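Local atomic coordinates of heptaprenyl diphosphate synthase (HEPPP synthase) subunit 1 family protein (PDB entry 5H9D), a protein that forms subunit 1 of heptaprenyl diphosphate synthase, probably acting with a farnesyl pyrophosphate synthetase-like partner chain to make heptaprenyl diphosphate. Residues Ser24-Gly32 with Leu49-His57; Leu107-Ala115 with Lys166-Lys174. All blocks are in the same frame, centred on the assembly; numbering follows the deposited sequence.

Contact 1 of 2, residues Ser24-Gly32 with Leu49-His57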
ATOM      1  N   SER C  24      14.751  -7.749  11.253  1.00 88.10           N
ATOM      2  CA  SER C  24      14.486  -8.700  12.353  1.00 85.47           C
ATOM      3  C   SER C  24      13.136  -9.422  12.425  1.00 83.07           C
ATOM      4  O   SER C  24      13.012 -10.576  12.023  1.00 83.48           O
ATOM      5  CB  SER C  24      14.687  -7.993  13.701  1.00 86.70           C
ATOM      6  OG  SER C  24      15.741  -7.047  13.670  1.00 87.85           O
ATOM      7  N   ILE C  25      12.151  -8.744  13.011  1.00 80.31           N
ATOM      8  CA  ILE C  25      10.781  -9.243  13.194  1.00 78.06           C
ATOM      9  C   ILE C  25      10.502 -10.082  14.458  1.00 78.99           C
ATOM     10  O   ILE C  25      10.495 -11.307  14.374  1.00 79.73           O
ATOM     11  CB  ILE C  25      10.293 -10.105  11.995  1.00 75.12           C
ATOM     12  CG1 ILE C  25      10.481  -9.365  10.677  1.00 73.43           C
ATOM     13  CG2 ILE C  25       8.817 -10.407  12.152  1.00 74.04           C
ATOM     14  CD1 ILE C  25      10.093 -10.172   9.478  1.00 70.55           C
ATOM     15  N   ASN C  26      10.259  -9.447  15.612  1.00 78.61           N
ATOM     16  CA  ASN C  26       9.922 -10.195  16.834  1.00 77.77           C
ATOM     17  C   ASN C  26       8.474 -10.653  16.673  1.00 78.26           C
ATOM     18  O   ASN C  26       7.623  -9.876  16.269  1.00 76.72           O
ATOM     19  CB  ASN C  26       9.995  -9.315  18.079  1.00 77.18           C
ATOM     20  CG  ASN C  26      11.352  -8.678  18.275  1.00 78.78           C
ATOM     21  OD1 ASN C  26      12.341  -9.049  17.632  1.00 79.66           O
ATOM     22  ND2 ASN C  26      11.412  -7.712  19.186  1.00 78.63           N
ATOM     23  N   ILE C  27       8.181 -11.905  16.998  1.00 79.30           N
ATOM     24  CA  ILE C  27       6.820 -12.399  16.852  1.00 79.27           C
ATOM     25  C   ILE C  27       6.121 -12.702  18.166  1.00 80.07           C
ATOM     26  O   ILE C  27       5.638 -13.801  18.359  1.00 80.55           O
ATOM     27  CB  ILE C  27       6.782 -13.675  15.981  1.00 78.18           C
ATOM     28  CG1 ILE C  27       7.370 -13.390  14.599  1.00 78.20           C
ATOM     29  CG2 ILE C  27       5.346 -14.156  15.812  1.00 78.86           C
ATOM     30  CD1 ILE C  27       7.356 -14.600  13.652  1.00 76.30           C
ATOM     31  N   ASN C  28       6.064 -11.734  19.069  1.00 82.36           N
ATOM     32  CA  ASN C  28       5.386 -11.908  20.367  1.00 84.52           C
ATOM     33  C   ASN C  28       4.913 -13.346  20.613  1.00 84.86           C
ATOM     34  O   ASN C  28       3.777 -13.711  20.271  1.00 83.72           O
ATOM     35  CB  ASN C  28       4.186 -10.951  20.451  1.00 85.95           C
ATOM     36  CG  ASN C  28       3.467 -11.014  21.788  1.00 87.77           C
ATOM     37  OD1 ASN C  28       2.908 -12.042  22.159  1.00 88.61           O
ATOM     38  ND2 ASN C  28       3.473  -9.899  22.517  1.00 88.71           N
ATOM     39  N   HIS C  29       5.793 -14.146  21.211  1.00 85.99           N
ATOM     40  CA  HIS C  29       5.516 -15.549  21.502  1.00 87.68           C
ATOM     41  C   HIS C  29       4.308 -15.792  22.412  1.00 87.98           C
ATOM     42  O   HIS C  29       3.461 -16.634  22.101  1.00 87.86           O
ATOM     43  CB  HIS C  29       6.766 -16.207  22.087  1.00 88.97           C
ATOM     44  CG  HIS C  29       7.884 -16.370  21.100  1.00 90.24           C
ATOM     45  ND1 HIS C  29       7.795 -17.198  20.000  1.00 90.88           N
ATOM     46  CD2 HIS C  29       9.115 -15.804  21.046  1.00 89.86           C
ATOM     47  CE1 HIS C  29       8.921 -17.135  19.311  1.00 90.26           C
ATOM     48  NE2 HIS C  29       9.738 -16.298  19.925  1.00 90.44           N
ATOM     49  N   ARG C  30       4.231 -15.071  23.529  1.00 87.80           N
ATOM     50  CA  ARG C  30       3.097 -15.195  24.448  1.00 88.05           C
ATOM     51  C   ARG C  30       1.738 -15.305  23.738  1.00 87.88           C
ATOM     52  O   ARG C  30       1.075 -16.333  23.819  1.00 86.48           O
ATOM     53  CB  ARG C  30       3.045 -13.989  25.383  1.00 88.42           C
ATOM     54  CG  ARG C  30       3.809 -14.151  26.662  1.00 90.69           C
ATOM     55  CD  ARG C  30       3.100 -15.076  27.631  1.00 92.27           C
ATOM     56  NE  ARG C  30       3.958 -15.393  28.771  1.00 95.91           N
ATOM     57  CZ  ARG C  30       5.088 -16.103  28.698  1.00 97.45           C
ATOM     58  NH1 ARG C  30       5.516 -16.590  27.534  1.00 97.80           N
ATOM     59  NH2 ARG C  30       5.804 -16.323  29.795  1.00 98.03           N
ATOM     60  N   LEU C  31       1.335 -14.230  23.058  1.00 88.51           N
ATOM     61  CA  LEU C  31       0.054 -14.175  22.346  1.00 89.78           C
ATOM     62  C   LEU C  31      -0.178 -15.400  21.481  1.00 91.04           C
ATOM     63  O   LEU C  31      -1.315 -15.866  21.348  1.00 89.86           O
ATOM     64  CB  LEU C  31      -0.033 -12.907  21.478  1.00 89.29           C
ATOM     65  CG  LEU C  31      -1.241 -12.741  20.536  1.00 87.45           C
ATOM     66  CD1 LEU C  31      -2.566 -12.777  21.298  1.00 84.70           C
ATOM     67  CD2 LEU C  31      -1.083 -11.423  19.793  1.00 87.02           C
ATOM     68  N   GLY C  32       0.896 -15.903  20.877  1.00 92.82           N
ATOM     69  CA  GLY C  32       0.770 -17.100  20.067  1.00 95.53           C
ATOM     70  C   GLY C  32       0.509 -18.245  21.031  1.00 97.69           C
ATOM     71  O   GLY C  32      -0.349 -19.098  20.804  1.00 97.31           O
ATOM     72  N   LEU C  49      -2.310 -12.942  14.947  1.00 63.52           N
ATOM     73  CA  LEU C  49      -0.903 -12.840  15.334  1.00 61.27           C
ATOM     74  C   LEU C  49      -0.088 -12.053  14.260  1.00 61.16           C
ATOM     75  O   LEU C  49       0.915 -11.387  14.582  1.00 57.26           O
ATOM     76  CB  LEU C  49      -0.321 -14.246  15.573  1.00 59.16           C
ATOM     77  CG  LEU C  49       1.161 -14.358  15.995  1.00 61.32           C
ATOM     78  CD1 LEU C  49       1.443 -13.715  17.381  1.00 58.26           C
ATOM     79  CD2 LEU C  49       1.526 -15.818  15.995  1.00 58.95           C
ATOM     80  N   THR C  50      -0.547 -12.100  13.003  1.00 60.40           N
ATOM     81  CA  THR C  50       0.122 -11.383  11.908  1.00 62.33           C
ATOM     82  C   THR C  50      -0.078  -9.869  11.971  1.00 61.93           C
ATOM     83  O   THR C  50       0.865  -9.097  11.805  1.00 60.85           O
ATOM     84  CB  THR C  50      -0.397 -11.794  10.529  1.00 63.81           C
ATOM     85  OG1 THR C  50      -0.659 -13.198  10.507  1.00 67.52           O
ATOM     86  CG2 THR C  50       0.634 -11.462   9.470  1.00 62.10           C
ATOM     87  N   ILE C  51      -1.314  -9.433  12.181  1.00 61.78           N
ATOM     88  CA  ILE C  51      -1.539  -8.010  12.238  1.00 62.61           C
ATOM     89  C   ILE C  51      -0.848  -7.417  13.473  1.00 63.03           C
ATOM     90  O   ILE C  51      -0.392  -6.272  13.449  1.00 62.82           O
ATOM     91  CB  ILE C  51      -3.046  -7.669  12.177  1.00 61.68           C
ATOM     92  CG1 ILE C  51      -3.205  -6.161  12.016  1.00 64.37           C
ATOM     93  CG2 ILE C  51      -3.770  -8.161  13.377  1.00 61.38           C
ATOM     94  CD1 ILE C  51      -2.648  -5.641  10.716  1.00 61.02           C
ATOM     95  N   ASP C  52      -0.730  -8.219  14.528  1.00 63.11           N
ATOM     96  CA  ASP C  52      -0.058  -7.799  15.747  1.00 64.07           C
ATOM     97  C   ASP C  52       1.440  -7.662  15.439  1.00 65.18           C
ATOM     98  O   ASP C  52       2.140  -6.791  15.991  1.00 64.47           O
ATOM     99  CB  ASP C  52      -0.288  -8.854  16.848  1.00 65.81           C
ATOM    100  CG  ASP C  52       0.534  -8.583  18.137  1.00 67.57           C
ATOM    101  OD1 ASP C  52       1.657  -9.117  18.259  1.00 66.00           O
ATOM    102  OD2 ASP C  52       0.059  -7.835  19.032  1.00 68.76           O
ATOM    103  N   THR C  53       1.918  -8.520  14.536  1.00 64.89           N
ATOM    104  CA  THR C  53       3.326  -8.543  14.138  1.00 65.19           C
ATOM    105  C   THR C  53       3.745  -7.340  13.280  1.00 64.24           C
ATOM    106  O   THR C  53       4.731  -6.653  13.591  1.00 64.83           O
ATOM    107  CB  THR C  53       3.670  -9.865  13.365  1.00 66.04           C
ATOM    108  OG1 THR C  53       3.360 -10.998  14.182  1.00 68.19           O
ATOM    109  CG2 THR C  53       5.135  -9.921  13.017  1.00 65.22           C
ATOM    110  N   SER C  54       3.022  -7.078  12.199  1.00 61.92           N
ATOM    111  CA  SER C  54       3.398  -5.947  11.366  1.00 61.67           C
ATOM    112  C   SER C  54       3.365  -4.679  12.210  1.00 61.15           C
ATOM    113  O   SER C  54       4.365  -3.946  12.290  1.00 59.73           O
ATOM    114  CB  SER C  54       2.472  -5.830  10.158  1.00 61.76           C
ATOM    115  OG  SER C  54       1.113  -5.877  10.540  1.00 66.97           O
ATOM    116  N   MET C  55       2.225  -4.453  12.864  1.00 60.11           N
ATOM    117  CA  MET C  55       2.022  -3.299  13.732  1.00 59.79           C
ATOM    118  C   MET C  55       3.187  -3.065  14.719  1.00 60.00           C
ATOM    119  O   MET C  55       3.729  -1.964  14.811  1.00 56.90           O
ATOM    120  CB  MET C  55       0.710  -3.475  14.496  1.00 60.83           C
ATOM    121  CG  MET C  55      -0.565  -3.468  13.632  1.00 58.45           C
ATOM    122  SD  MET C  55      -0.879  -1.861  12.975  0.53 58.54           S
ATOM    123  CE  MET C  55      -0.127  -1.975  11.308  1.00 57.18           C
ATOM    124  N   ARG C  56       3.592  -4.103  15.448  1.00 62.13           N
ATOM    125  CA  ARG C  56       4.703  -3.941  16.395  1.00 62.79           C
ATOM    126  C   ARG C  56       6.046  -3.744  15.673  1.00 62.94           C
ATOM    127  O   ARG C  56       6.976  -3.131  16.225  1.00 60.03           O
ATOM    128  CB  ARG C  56       4.784  -5.138  17.343  1.00 62.85           C
ATOM    129  CG  ARG C  56       5.937  -5.031  18.327  1.00 65.74           C
ATOM    130  CD  ARG C  56       5.937  -6.128  19.389  1.00 68.95           C
ATOM    131  NE  ARG C  56       4.638  -6.257  20.047  1.00 70.26           N
ATOM    132  CZ  ARG C  56       3.703  -7.124  19.673  1.00 70.47           C
ATOM    133  NH1 ARG C  56       3.940  -7.942  18.650  1.00 69.07           N
ATOM    134  NH2 ARG C  56       2.531  -7.159  20.305  1.00 70.36           N
ATOM    135  N   HIS C  57       6.137  -4.256  14.434  1.00 63.31           N
ATOM    136  CA  HIS C  57       7.351  -4.122  13.640  1.00 62.37           C
ATOM    137  C   HIS C  57       7.516  -2.697  13.175  1.00 61.69           C
ATOM    138  O   HIS C  57       8.592  -2.135  13.281  1.00 61.95           O
ATOM    139  CB  HIS C  57       7.332  -5.047  12.434  1.00 64.35           C
ATOM    140  CG  HIS C  57       8.666  -5.178  11.760  1.00 65.92           C
ATOM    141  ND1 HIS C  57       9.827  -5.430  12.458  1.00 67.81           N
ATOM    142  CD2 HIS C  57       9.021  -5.128  10.455  1.00 67.00           C
ATOM    143  CE1 HIS C  57      10.839  -5.533  11.617  1.00 67.08           C
ATOM    144  NE2 HIS C  57      10.376  -5.355  10.393  1.00 70.23           N
TER
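D52 OD1, which faces N28 CB across the contact, is gripped by two nitrogens of one guanidinium: R56 NH1 donates to it at 2.6 Å and R56 NH2 adds a weak bond. R56 follows D52 by one turn of helix 43-65 and holds its carboxylate end-on, NH1 coming to OD1 from above the carboxylate plane and NH2 meeting D52 OD2 on its syn side at 2.9 Å. This double grip should fix the rotation of both groups and present one guanidinium face to N28. With CG anti to the backbone N (chi1 -177°), the N28 amide swings across the arginine: N28 CB packs 3.5 Å from R56 NH1, and the amide nitrogen N28 ND2 lies above one guanidinium face, offset toward the rim, the two planes 37° apart. N28 OD1 instead accepts from L31 N at 2.8 Å, an N-cap bond that starts helix 29-32. The L31 and D52 side chains approach from opposite directions, L31 CD2 3.7 Å from D52 CG. Two apolar pairs extend the join, I27 CG2 with L49 CD2 and L31 CD2 with L49 CD1; the L49 CD1 methyl also lies 3.7 Å from N28 O. T53 OG1 bonds back to L49 O, consistent with the rotamer that leaves T53 CG2 3.8 Å from I25 CG2. Beyond it, I25 CG1 rests over one face of the H57 imidazole, 4.2 Å from the ring centroid and 20° off the normal, a CH-pi contact. No hydrogen bond crosses between the segments. Helix 4-15 and helix 70-88 lie close by, touched by I27 and I25 respectively. The arrangement is that of a capped short helix and its leading loop laid along a long helix, within an all-helical fold consistent with the terpene synthase clan.

Contact 2 of 2, residues Leu107-Ala115 with Lys166-Lys174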
ATOM      1  N   LEU C 107      -5.039   5.373  18.716  1.00 48.69           N
ATOM      2  CA  LEU C 107      -4.551   5.459  20.082  1.00 49.18           C
ATOM      3  C   LEU C 107      -3.044   5.683  20.133  1.00 49.59           C
ATOM      4  O   LEU C 107      -2.599   6.556  20.861  1.00 49.80           O
ATOM      5  CB  LEU C 107      -4.939   4.224  20.892  1.00 48.15           C
ATOM      6  CG  LEU C 107      -6.451   4.052  21.102  1.00 47.80           C
ATOM      7  CD1 LEU C 107      -6.765   2.649  21.613  1.00 47.83           C
ATOM      8  CD2 LEU C 107      -6.952   5.087  22.043  1.00 43.03           C
ATOM      9  N   LYS C 108      -2.252   4.925  19.368  1.00 51.66           N
ATOM     10  CA  LYS C 108      -0.793   5.140  19.371  1.00 52.74           C
ATOM     11  C   LYS C 108      -0.468   6.585  18.969  1.00 53.33           C
ATOM     12  O   LYS C 108       0.392   7.220  19.581  1.00 55.26           O
ATOM     13  CB  LYS C 108      -0.071   4.165  18.438  1.00 52.33           C
ATOM     14  CG  LYS C 108       0.086   2.755  18.984  1.00 52.53           C
ATOM     15  CD  LYS C 108       0.624   1.759  17.965  1.00 49.39           C
ATOM     16  CE  LYS C 108       0.639   0.344  18.564  1.00 52.86           C
ATOM     17  NZ  LYS C 108       0.970  -0.790  17.602  1.00 52.99           N
ATOM     18  N   SER C 109      -1.155   7.113  17.963  1.00 52.32           N
ATOM     19  CA  SER C 109      -0.915   8.496  17.550  1.00 53.81           C
ATOM     20  C   SER C 109      -1.185   9.450  18.719  1.00 55.68           C
ATOM     21  O   SER C 109      -0.419  10.394  18.975  1.00 56.66           O
ATOM     22  CB  SER C 109      -1.815   8.876  16.382  1.00 51.38           C
ATOM     23  OG  SER C 109      -1.576  10.209  15.988  1.00 50.62           O
ATOM     24  N   SER C 110      -2.287   9.199  19.413  1.00 54.50           N
ATOM     25  CA  SER C 110      -2.653  10.003  20.543  1.00 54.59           C
ATOM     26  C   SER C 110      -1.576   9.937  21.638  1.00 54.77           C
ATOM     27  O   SER C 110      -1.259  10.949  22.269  1.00 55.72           O
ATOM     28  CB  SER C 110      -4.014   9.533  21.077  1.00 55.55           C
ATOM     29  OG  SER C 110      -5.073   9.910  20.215  1.00 54.07           O
ATOM     30  N   LEU C 111      -1.020   8.752  21.875  1.00 54.56           N
ATOM     31  CA  LEU C 111       0.035   8.597  22.889  1.00 55.80           C
ATOM     32  C   LEU C 111       1.287   9.341  22.456  1.00 54.66           C
ATOM     33  O   LEU C 111       1.870  10.096  23.217  1.00 54.74           O
ATOM     34  CB  LEU C 111       0.376   7.112  23.131  1.00 55.40           C
ATOM     35  CG  LEU C 111      -0.666   6.332  23.950  1.00 57.09           C
ATOM     36  CD1 LEU C 111      -0.294   4.858  23.997  1.00 55.86           C
ATOM     37  CD2 LEU C 111      -0.756   6.923  25.375  1.00 55.38           C
ATOM     38  N   HIS C 112       1.680   9.137  21.216  1.00 55.00           N
ATOM     39  CA  HIS C 112       2.848   9.802  20.694  1.00 56.21           C
ATOM     40  C   HIS C 112       2.713  11.331  20.838  1.00 57.21           C
ATOM     41  O   HIS C 112       3.673  12.001  21.238  1.00 57.89           O
ATOM     42  CB  HIS C 112       3.058   9.399  19.218  1.00 54.90           C
ATOM     43  CG  HIS C 112       4.317   9.940  18.617  1.00 55.05           C
ATOM     44  ND1 HIS C 112       4.360  11.121  17.905  1.00 55.12           N
ATOM     45  CD2 HIS C 112       5.599   9.513  18.707  1.00 55.06           C
ATOM     46  CE1 HIS C 112       5.611  11.405  17.591  1.00 53.02           C
ATOM     47  NE2 HIS C 112       6.381  10.444  18.066  1.00 54.99           N
ATOM     48  N   HIS C 113       1.531  11.872  20.542  1.00 55.22           N
ATOM     49  CA  HIS C 113       1.322  13.314  20.608  1.00 56.73           C
ATOM     50  C   HIS C 113       0.927  13.908  21.962  1.00 59.22           C
ATOM     51  O   HIS C 113       0.303  14.983  22.018  1.00 57.14           O
ATOM     52  CB  HIS C 113       0.301  13.751  19.548  1.00 56.41           C
ATOM     53  CG  HIS C 113       0.796  13.619  18.138  1.00 57.43           C
ATOM     54  ND1 HIS C 113       0.508  12.529  17.345  1.00 57.51           N
ATOM     55  CD2 HIS C 113       1.616  14.412  17.403  1.00 57.29           C
ATOM     56  CE1 HIS C 113       1.134  12.654  16.184  1.00 58.76           C
ATOM     57  NE2 HIS C 113       1.813  13.787  16.194  1.00 56.61           N
ATOM     58  N   GLN C 114       1.317  13.226  23.045  1.00 60.71           N
ATOM     59  CA  GLN C 114       1.029  13.682  24.405  1.00 62.51           C
ATOM     60  C   GLN C 114      -0.401  14.243  24.474  1.00 62.72           C
ATOM     61  O   GLN C 114      -0.636  15.321  25.041  1.00 63.31           O
ATOM     62  CB  GLN C 114       1.999  14.801  24.814  1.00 64.46           C
ATOM     63  CG  GLN C 114       3.431  14.612  24.407  1.00 67.82           C
ATOM     64  CD  GLN C 114       4.114  13.537  25.195  1.00 69.84           C
ATOM     65  OE1 GLN C 114       4.628  13.774  26.291  1.00 70.07           O
ATOM     66  NE2 GLN C 114       4.112  12.328  24.650  1.00 72.36           N
ATOM     67  N   ALA C 115      -1.357  13.523  23.904  1.00 60.60           N
ATOM     68  CA  ALA C 115      -2.727  14.006  23.901  1.00 57.98           C
ATOM     69  C   ALA C 115      -3.682  13.338  24.886  1.00 56.79           C
ATOM     70  O   ALA C 115      -4.806  13.776  25.008  1.00 56.71           O
ATOM     71  CB  ALA C 115      -3.284  13.905  22.496  1.00 56.80           C
ATOM     72  N   LYS C 166       6.977  -0.743  25.937  1.00 94.23           N
ATOM     73  CA  LYS C 166       6.151  -0.739  24.734  1.00 94.56           C
ATOM     74  C   LYS C 166       6.826  -0.603  23.387  1.00 92.95           C
ATOM     75  O   LYS C 166       6.855  -1.553  22.623  1.00 93.49           O
ATOM     76  CB  LYS C 166       5.125   0.381  24.848  1.00 97.92           C
ATOM     77  CG  LYS C 166       4.001   0.106  25.818  1.00102.14           C
ATOM     78  CD  LYS C 166       4.483  -0.437  27.151  1.00105.58           C
ATOM     79  CE  LYS C 166       3.289  -0.878  27.984  1.00107.74           C
ATOM     80  NZ  LYS C 166       2.427  -1.822  27.210  1.00110.21           N
ATOM     81  N   LYS C 167       7.339   0.594  23.112  1.00 90.70           N
ATOM     82  CA  LYS C 167       7.998   0.976  21.850  1.00 89.76           C
ATOM     83  C   LYS C 167       7.094   2.095  21.361  1.00 88.50           C
ATOM     84  O   LYS C 167       7.561   3.108  20.829  1.00 87.91           O
ATOM     85  CB  LYS C 167       8.024  -0.153  20.808  1.00 89.77           C
ATOM     86  CG  LYS C 167       6.680  -0.422  20.162  1.00 92.01           C
ATOM     87  CD  LYS C 167       6.510  -1.890  19.805  1.00 93.05           C
ATOM     88  CE  LYS C 167       5.112  -2.155  19.250  1.00 94.42           C
ATOM     89  NZ  LYS C 167       4.014  -1.719  20.156  1.00 95.12           N
ATOM     90  N   TYR C 168       5.786   1.895  21.543  1.00 86.06           N
ATOM     91  CA  TYR C 168       4.824   2.925  21.189  1.00 83.51           C
ATOM     92  C   TYR C 168       4.781   3.923  22.362  1.00 83.50           C
ATOM     93  O   TYR C 168       4.243   5.037  22.241  1.00 82.72           O
ATOM     94  CB  TYR C 168       3.430   2.333  20.880  1.00 80.40           C
ATOM     95  CG  TYR C 168       2.753   1.542  21.978  1.00 76.21           C
ATOM     96  CD1 TYR C 168       2.644   0.160  21.902  1.00 74.62           C
ATOM     97  CD2 TYR C 168       2.221   2.181  23.088  1.00 75.35           C
ATOM     98  CE1 TYR C 168       2.028  -0.566  22.909  1.00 74.76           C
ATOM     99  CE2 TYR C 168       1.603   1.471  24.105  1.00 74.57           C
ATOM    100  CZ  TYR C 168       1.511   0.095  24.022  1.00 74.88           C
ATOM    101  OH  TYR C 168       0.963  -0.608  25.083  1.00 72.97           O
ATOM    102  N   ASN C 169       5.373   3.522  23.492  1.00 82.75           N
ATOM    103  CA  ASN C 169       5.454   4.393  24.659  1.00 82.73           C
ATOM    104  C   ASN C 169       6.792   5.170  24.560  1.00 82.74           C
ATOM    105  O   ASN C 169       7.167   5.903  25.467  1.00 82.59           O
ATOM    106  CB  ASN C 169       5.362   3.581  25.975  1.00 81.91           C
ATOM    107  CG  ASN C 169       3.971   3.692  26.671  1.00 82.04           C
ATOM    108  OD1 ASN C 169       3.284   2.688  26.877  1.00 80.47           O
ATOM    109  ND2 ASN C 169       3.575   4.913  27.045  1.00 80.25           N
ATOM    110  N   GLN C 170       7.482   5.021  23.429  1.00 83.13           N
ATOM    111  CA  GLN C 170       8.759   5.706  23.155  1.00 84.09           C
ATOM    112  C   GLN C 170       8.880   7.161  23.672  1.00 83.21           C
ATOM    113  O   GLN C 170       9.867   7.506  24.300  1.00 83.23           O
ATOM    114  CB  GLN C 170       9.060   5.662  21.629  1.00 85.53           C
ATOM    115  CG  GLN C 170       9.246   7.043  20.935  1.00 88.31           C
ATOM    116  CD  GLN C 170       9.276   6.996  19.382  1.00 90.44           C
ATOM    117  OE1 GLN C 170       8.245   6.825  18.710  1.00 90.81           O
ATOM    118  NE2 GLN C 170      10.470   7.160  18.820  1.00 91.72           N
ATOM    119  N   SER C 171       7.899   8.018  23.413  1.00 82.87           N
ATOM    120  CA  SER C 171       7.987   9.405  23.873  1.00 83.45           C
ATOM    121  C   SER C 171       7.712   9.605  25.369  1.00 84.54           C
ATOM    122  O   SER C 171       7.634  10.742  25.844  1.00 84.56           O
ATOM    123  CB  SER C 171       7.044  10.303  23.064  1.00 82.49           C
ATOM    124  OG  SER C 171       7.720  10.950  21.997  1.00 81.61           O
ATOM    125  N   GLU C 172       7.547   8.505  26.101  1.00 84.87           N
ATOM    126  CA  GLU C 172       7.301   8.549  27.545  1.00 85.29           C
ATOM    127  C   GLU C 172       8.462   7.783  28.222  1.00 87.26           C
ATOM    128  O   GLU C 172       8.959   6.800  27.662  1.00 87.51           O
ATOM    129  CB  GLU C 172       5.925   7.928  27.880  1.00 82.60           C
ATOM    130  CG  GLU C 172       4.808   8.974  28.143  1.00 79.57           C
ATOM    131  CD  GLU C 172       3.727   9.082  27.041  1.00 79.95           C
ATOM    132  OE1 GLU C 172       3.839   8.426  25.974  1.00 77.34           O
ATOM    133  OE2 GLU C 172       2.753   9.846  27.253  1.00 77.55           O
ATOM    134  N   VAL C 173       8.916   8.240  29.393  1.00 88.52           N
ATOM    135  CA  VAL C 173      10.045   7.588  30.065  1.00 91.03           C
ATOM    136  C   VAL C 173       9.690   6.372  30.941  1.00 92.11           C
ATOM    137  O   VAL C 173       8.563   6.244  31.410  1.00 91.66           O
ATOM    138  CB  VAL C 173      10.898   8.620  30.883  1.00 91.16           C
ATOM    139  CG1 VAL C 173      10.134   9.124  32.099  1.00 89.99           C
ATOM    140  CG2 VAL C 173      12.240   7.981  31.284  1.00 92.39           C
ATOM    141  N   LYS C 174      10.663   5.473  31.126  1.00 94.27           N
ATOM    142  CA  LYS C 174      10.477   4.246  31.905  1.00 95.99           C
ATOM    143  C   LYS C 174       9.602   4.492  33.113  1.00 96.76           C
ATOM    144  O   LYS C 174       8.533   3.912  33.219  1.00 96.51           O
ATOM    145  CB  LYS C 174      11.820   3.672  32.375  1.00 96.97           C
ATOM    146  CG  LYS C 174      12.834   3.370  31.276  1.00 97.50           C
ATOM    147  CD  LYS C 174      12.647   2.000  30.638  1.00 97.93           C
ATOM    148  CE  LYS C 174      13.775   1.749  29.624  1.00 98.54           C
ATOM    149  NZ  LYS C 174      13.649   0.484  28.840  1.00 97.09           N
TER
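K167 NZ lies 4.1 Å from K108 NZ, and both amines make salt bridges to D59 OD2 of helix 43-65, a shared acid that would offset the like charges. They mark one end of a contact in which a loop containing a type I turn, N169 to E172, packs against the C-terminal end of helix 91-112, itself closed by a Schellman motif with Q114 at positive phi. Y168 comes next, its CG placed between the backbone N and the carbonyl carbon (chi1 59°), which lays the ring alongside K108 and L111 and carries its hydroxyl on to a hydrogen bond with E129 of helix 118-140. Y168 CB meets K108 CG at 3.9 Å, and Y168 CD2 approaches L111 CD1 at 3.8 Å. Q170 reaches the edge of the H112 ring near its plane, with Q170 OE1 3.8 Å from H112 CD2 and the amide turned 63° from the imidazole; Q170 OE1 also has a weak hydrogen bond to T104 of the neighbouring farnesyl pyrophosphate synthetase chain. S171 follows, its CB 3.9 Å from Q114 NE2. At E172 the carboxylate approaches the Q114 amide from the opposite direction, their planes 39° apart, and E172 OE2 stands 3.8 Å from Q114 NE2, a nitrogen whose weak hydrogen bond goes to H112 O.

Contact 1 closes before contact 2 opens along the chain, and their centres lie about 19 Å apart. Helix 43-65 ties them together: it carries residues 49-57 of contact 1, and further along it supplies the acid that pairs with the lysines of contact 2. The two also touch directly where R56 packs on K167. Helix 118-140 flanks both, meeting L31 at P133 and L111 at I121. The centre of contact 1 lies about 7 Å from the centre of the chain, that of contact 2 about 15 Å. Contact 2 meets the farnesyl pyrophosphate synthetase chain through several residues, whereas contact 1 does so through M55, placing the helix-end and loop assembly at the heterodimer interface.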